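Nucleoside-diphosphate sugar epimerase (SulA family) (PDB 3OH8) probably acts as an NAD-dependent nucleoside-diphosphate-sugar epimerase, with an epimerase/dehydratase domain of Rossmann type. Local coordinates at residues A[84-96]-A[106-118]. Numbering follows the deposited sequence.
Sequences VKALANWRHVHNF and TDSVSTRLPASTL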
loop_
_atom_site.group_PDB
_atom_site.type_symbol
_atom_site.label_atom_id
_atom_site.label_comp_id
_atom_site.label_asym_id
_atom_site.label_seq_id
_atom_site.Cartn_x
_atom_site.Cartn_y
_atom_site.Cartn_z
ATOM N N VAL A 84 -6.177 24.168 -9.246
ATOM C CA VAL A 84 -5.372 24.215 -10.459
ATOM C C VAL A 84 -6.289 23.862 -11.627
ATOM O O VAL A 84 -7.247 23.106 -11.457
ATOM C CB VAL A 84 -4.185 23.234 -10.406
ATOM C CG1 VAL A 84 -3.315 23.528 -9.193
ATOM C CG2 VAL A 84 -4.675 21.790 -10.375
ATOM N N LYS A 85 -6.016 24.414 -12.804
ATOM C CA LYS A 85 -6.899 24.212 -13.951
ATOM C C LYS A 85 -7.124 22.743 -14.291
ATOM O O LYS A 85 -8.228 22.351 -14.676
ATOM C CB LYS A 85 -6.389 24.966 -15.181
ATOM C CG LYS A 85 -6.749 26.442 -15.184
ATOM C CD LYS A 85 -6.919 26.987 -16.601
ATOM C CE LYS A 85 -5.760 27.889 -17.004
ATOM N NZ LYS A 85 -6.130 28.806 -18.122
ATOM N N ALA A 86 -6.079 21.937 -14.146
ATOM C CA ALA A 86 -6.151 20.521 -14.481
ATOM C C ALA A 86 -7.135 19.758 -13.596
ATOM O O ALA A 86 -7.732 18.769 -14.023
ATOM C CB ALA A 86 -4.770 19.891 -14.378
ATOM N N LEU A 87 -7.300 20.217 -12.362
ATOM C CA LEU A 87 -8.085 19.477 -11.389
ATOM C C LEU A 87 -9.432 20.138 -11.167
ATOM O O LEU A 87 -10.121 19.862 -10.183
ATOM C CB LEU A 87 -7.319 19.372 -10.070
ATOM C CG LEU A 87 -7.705 18.243 -9.119
ATOM C CD1 LEU A 87 -7.735 16.907 -9.851
ATOM C CD2 LEU A 87 -6.732 18.196 -7.953
ATOM N N ALA A 88 -9.815 21.005 -12.095
ATOM C CA ALA A 88 -11.059 21.743 -11.954
ATOM C C ALA A 88 -12.065 21.327 -13.007
ATOM O O ALA A 88 -11.703 20.769 -14.042
ATOM C CB ALA A 88 -10.804 23.232 -12.037
ATOM N N ASN A 89 -13.332 21.623 -12.740
ATOM C CA ASN A 89 -14.405 21.230 -13.636
ATOM C C ASN A 89 -14.371 19.715 -13.828
ATOM O O ASN A 89 -14.594 19.193 -14.920
ATOM C CB ASN A 89 -14.268 21.957 -14.971
ATOM C CG ASN A 89 -15.613 22.296 -15.588
ATOM O OD1 ASN A 89 -16.185 23.353 -15.316
ATOM N ND2 ASN A 89 -16.125 21.399 -16.421
ATOM N N TRP A 90 -14.085 19.023 -12.735
ATOM C CA TRP A 90 -13.879 17.584 -12.739
ATOM C C TRP A 90 -15.171 16.876 -12.347
ATOM O O TRP A 90 -15.786 17.202 -11.332
ATOM C CB TRP A 90 -12.748 17.250 -11.758
ATOM C CG TRP A 90 -12.480 15.786 -11.526
ATOM C CD1 TRP A 90 -13.088 14.975 -10.606
ATOM C CD2 TRP A 90 -11.518 14.971 -12.202
ATOM N NE1 TRP A 90 -12.563 13.705 -10.673
ATOM C CE2 TRP A 90 -11.600 13.677 -11.647
ATOM C CE3 TRP A 90 -10.594 15.209 -13.225
ATOM C CZ2 TRP A 90 -10.792 12.627 -12.076
ATOM C CZ3 TRP A 90 -9.800 14.165 -13.656
ATOM C CH2 TRP A 90 -9.902 12.888 -13.080
ATOM N N ARG A 91 -15.594 15.910 -13.156
ATOM C CA ARG A 91 -16.775 15.126 -12.810
ATOM C C ARG A 91 -16.526 13.641 -13.096
ATOM O O ARG A 91 -16.368 13.242 -14.246
ATOM C CB ARG A 91 -17.996 15.642 -13.577
ATOM C CG ARG A 91 -19.329 15.325 -12.928
ATOM C CD ARG A 91 -20.450 16.217 -13.489
ATOM N NE ARG A 91 -21.734 15.942 -12.852
ATOM C CZ ARG A 91 -22.593 15.024 -13.283
ATOM N NH1 ARG A 91 -22.306 14.300 -14.361
ATOM N NH2 ARG A 91 -23.737 14.830 -12.640
ATOM N N HIS A 92 -16.507 12.829 -12.042
ATOM C CA HIS A 92 -16.105 11.433 -12.153
ATOM C C HIS A 92 -17.273 10.533 -11.765
ATOM O O HIS A 92 -17.649 10.458 -10.597
ATOM C CB HIS A 92 -14.890 11.186 -11.237
ATOM C CG HIS A 92 -14.313 9.801 -11.339
ATOM N ND1 HIS A 92 -14.933 8.779 -12.011
ATOM C CD2 HIS A 92 -13.159 9.293 -10.836
ATOM C CE1 HIS A 92 -14.191 7.679 -11.917
ATOM N NE2 HIS A 92 -13.115 7.967 -11.218
ATOM N N VAL A 93 -17.863 9.865 -12.753
ATOM C CA VAL A 93 -18.940 8.925 -12.487
ATOM C C VAL A 93 -18.377 7.499 -12.355
ATOM O O VAL A 93 -17.624 7.038 -13.216
ATOM C CB VAL A 93 -20.009 8.941 -13.608
ATOM C CG1 VAL A 93 -21.096 7.911 -13.316
ATOM C CG2 VAL A 93 -20.614 10.340 -13.758
ATOM N N HIS A 94 -18.746 6.819 -11.270
ATOM C CA HIS A 94 -18.321 5.442 -11.009
ATOM C C HIS A 94 -19.557 4.561 -11.121
ATOM O O HIS A 94 -20.445 4.639 -10.275
ATOM C CB HIS A 94 -17.770 5.275 -9.582
ATOM C CG HIS A 94 -16.731 6.277 -9.190
ATOM N ND1 HIS A 94 -15.409 5.944 -8.970
ATOM C CD2 HIS A 94 -16.827 7.609 -8.921
ATOM C CE1 HIS A 94 -14.735 7.021 -8.603
ATOM N NE2 HIS A 94 -15.572 8.041 -8.570
ATOM N N ASN A 95 -19.602 3.724 -12.149
ATOM C CA ASN A 95 -20.772 2.880 -12.414
ATOM C C ASN A 95 -20.450 1.400 -12.216
ATOM O O ASN A 95 -19.411 0.918 -12.672
ATOM C CB ASN A 95 -21.261 3.109 -13.840
ATOM C CG ASN A 95 -22.677 2.609 -14.065
ATOM O OD1 ASN A 95 -22.894 1.547 -14.660
ATOM N ND2 ASN A 95 -23.648 3.375 -13.597
ATOM N N PHE A 96 -21.349 0.680 -11.548
ATOM C CA PHE A 96 -21.137 -0.728 -11.223
ATOM C C PHE A 96 -22.295 -1.573 -11.754
ATOM O O PHE A 96 -23.430 -1.392 -11.318
ATOM C CB PHE A 96 -21.106 -0.908 -9.706
ATOM C CG PHE A 96 -20.028 -0.117 -9.007
ATOM C CD1 PHE A 96 -20.181 1.245 -8.781
ATOM C CD2 PHE A 96 -18.883 -0.748 -8.544
ATOM C CE1 PHE A 96 -19.201 1.970 -8.108
ATOM C CE2 PHE A 96 -17.898 -0.035 -7.882
ATOM C CZ PHE A 96 -18.053 1.329 -7.667
ATOM N N THR A 106 -17.616 0.881 -14.805
ATOM C CA THR A 106 -17.333 1.879 -15.818
ATOM C C THR A 106 -17.036 3.204 -15.144
ATOM O O THR A 106 -17.830 3.695 -14.338
ATOM C CB THR A 106 -18.501 2.058 -16.806
ATOM O OG1 THR A 106 -18.818 0.794 -17.401
ATOM C CG2 THR A 106 -18.111 3.070 -17.905
ATOM N N ASP A 107 -15.876 3.766 -15.459
ATOM C CA ASP A 107 -15.539 5.104 -14.999
ATOM C C ASP A 107 -15.732 6.063 -16.153
ATOM O O ASP A 107 -15.237 5.829 -17.256
ATOM C CB ASP A 107 -14.083 5.180 -14.551
ATOM C CG ASP A 107 -13.823 4.370 -13.308
ATOM O OD1 ASP A 107 -14.250 4.802 -12.216
ATOM O OD2 ASP A 107 -13.206 3.298 -13.436
ATOM N N SER A 108 -16.447 7.146 -15.892
ATOM C CA SER A 108 -16.608 8.192 -16.884
ATOM C C SER A 108 -16.237 9.519 -16.236
ATOM O O SER A 108 -16.916 9.985 -15.323
ATOM C CB SER A 108 -18.052 8.227 -17.400
ATOM O OG SER A 108 -18.222 9.266 -18.347
ATOM N N VAL A 109 -15.143 10.116 -16.689
ATOM C CA VAL A 109 -14.742 11.410 -16.156
ATOM C C VAL A 109 -14.890 12.506 -17.214
ATOM O O VAL A 109 -14.391 12.387 -18.332
ATOM C CB VAL A 109 -13.312 11.390 -15.573
ATOM C CG1 VAL A 109 -12.326 10.855 -16.582
ATOM C CG2 VAL A 109 -12.906 12.789 -15.123
ATOM N N SER A 110 -15.622 13.551 -16.860
ATOM C CA SER A 110 -15.762 14.710 -17.729
ATOM C C SER A 110 -14.705 15.727 -17.298
ATOM O O SER A 110 -14.650 16.113 -16.131
ATOM C CB SER A 110 -17.169 15.295 -17.603
ATOM O OG SER A 110 -17.427 16.227 -18.636
ATOM N N THR A 111 -13.843 16.117 -18.231
ATOM C CA THR A 111 -12.731 17.024 -17.953
ATOM C C THR A 111 -12.053 17.394 -19.277
ATOM O O THR A 111 -12.136 16.648 -20.252
ATOM C CB THR A 111 -11.706 16.393 -16.973
ATOM O OG1 THR A 111 -10.660 17.327 -16.691
ATOM C CG2 THR A 111 -11.093 15.130 -17.557
ATOM N N ARG A 112 -11.407 18.554 -19.329
ATOM C CA ARG A 112 -10.815 19.000 -20.588
ATOM C C ARG A 112 -9.445 18.387 -20.829
ATOM O O ARG A 112 -8.866 18.545 -21.904
ATOM C CB ARG A 112 -10.784 20.530 -20.696
ATOM C CG ARG A 112 -12.146 21.121 -21.009
ATOM C CD ARG A 112 -12.072 22.444 -21.740
ATOM N NE ARG A 112 -13.355 22.772 -22.354
ATOM C CZ ARG A 112 -14.372 23.331 -21.705
ATOM N NH1 ARG A 112 -14.255 23.628 -20.415
ATOM N NH2 ARG A 112 -15.506 23.592 -22.343
ATOM N N LEU A 113 -8.939 17.679 -19.824
ATOM C CA LEU A 113 -7.701 16.926 -19.965
ATOM C C LEU A 113 -7.874 15.859 -21.035
ATOM O O LEU A 113 -8.880 15.154 -21.050
ATOM C CB LEU A 113 -7.343 16.239 -18.648
ATOM C CG LEU A 113 -7.297 17.077 -17.377
ATOM C CD1 LEU A 113 -7.056 16.189 -16.170
ATOM C CD2 LEU A 113 -6.217 18.133 -17.498
ATOM N N PRO A 114 -6.895 15.741 -21.938
ATOM C CA PRO A 114 -6.923 14.660 -22.926
ATOM C C PRO A 114 -6.906 13.292 -22.244
ATOM O O PRO A 114 -6.278 13.129 -21.189
ATOM C CB PRO A 114 -5.630 14.875 -23.726
ATOM C CG PRO A 114 -4.797 15.813 -22.902
ATOM C CD PRO A 114 -5.769 16.661 -22.150
ATOM N N ALA A 115 -7.597 12.326 -22.839
ATOM C CA ALA A 115 -7.635 10.972 -22.306
ATOM C C ALA A 115 -6.235 10.474 -21.969
ATOM O O ALA A 115 -6.029 9.813 -20.955
ATOM C CB ALA A 115 -8.301 10.036 -23.297
ATOM N N SER A 116 -5.271 10.799 -22.820
ATOM C CA SER A 116 -3.903 10.370 -22.604
ATOM C C SER A 116 -3.373 10.813 -21.240
ATOM O O SER A 116 -2.447 10.209 -20.702
ATOM C CB SER A 116 -2.999 10.899 -23.713
ATOM O OG SER A 116 -1.648 10.549 -23.460
ATOM N N THR A 117 -3.970 11.866 -20.691
ATOM C CA THR A 117 -3.589 12.405 -19.386
ATOM C C THR A 117 -4.076 11.527 -18.225
ATOM O O THR A 117 -3.543 11.587 -17.111
ATOM C CB THR A 117 -4.209 13.815 -19.194
ATOM O OG1 THR A 117 -3.782 14.683 -20.253
ATOM C CG2 THR A 117 -3.817 14.412 -17.852
ATOM N N LEU A 118 -5.095 10.713 -18.487
ATOM C CA LEU A 118 -5.803 10.022 -17.425
ATOM C C LEU A 118 -5.545 8.530 -17.442
ATOM O O LEU A 118 -5.955 7.814 -16.539
ATOM C CB LEU A 118 -7.302 10.262 -17.576
ATOM C CG LEU A 118 -7.752 11.723 -17.568
ATOM C CD1 LEU A 118 -9.106 11.870 -18.252
ATOM C CD2 LEU A 118 -7.788 12.254 -16.141
HETATM O O HOH W 1 -14.879 3.386 -9.898
#
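The two strands of a beta hairpin, 91-99 and 102-110, pair antiparallel in the seven-stranded antiparallel sheet formed by the N-terminal part of the chain. R91 with S110, V93 with S108 and N95 with T106 are the hydrogen-bonded pairs, each closed by two backbone bonds. The V93 N to S108 O bond is short at 2.7 Å and nearly straight at the hydrogen, 170°. H92 with V109 and H94 with D107 are the non-hydrogen-bonded pairs between them. V109 CA also gives a CA-H...O contact to R91 O at 3.1 Å.

On the face carrying H92, H94, D107 and V109, a CH-pi contact joins W90 to V109. V109 CG2 sits 3.5 Å from the centroid of the W90 six-membered ring, over its face. W90 has CG anti to its backbone N (chi1 174°), which lays the indole flat against V109 CG2. L118 CD2 reaches the edge of that ring, 3.7 Å from CZ3. L113 CD1 is also at the edge, near the ring plane and more distant, 4.2 Å from CZ3. Beyond the strands, L113 CD2 packs on A86 CB at 3.9 Å. The backbone oxygen of A86 is buried there without a polar partner.

A water bridges H94 ND1 and D107 OD1, 2.8 Å from each, and donates to the carboxylate. H94 NE2 bonds to D77.

Helix 119-139 packs on this face through M121, F122 and R125. On the opposite face, helix 488-511 meets V93, T106 and S108. Strands 74-78 and 3-9 flank the hairpin.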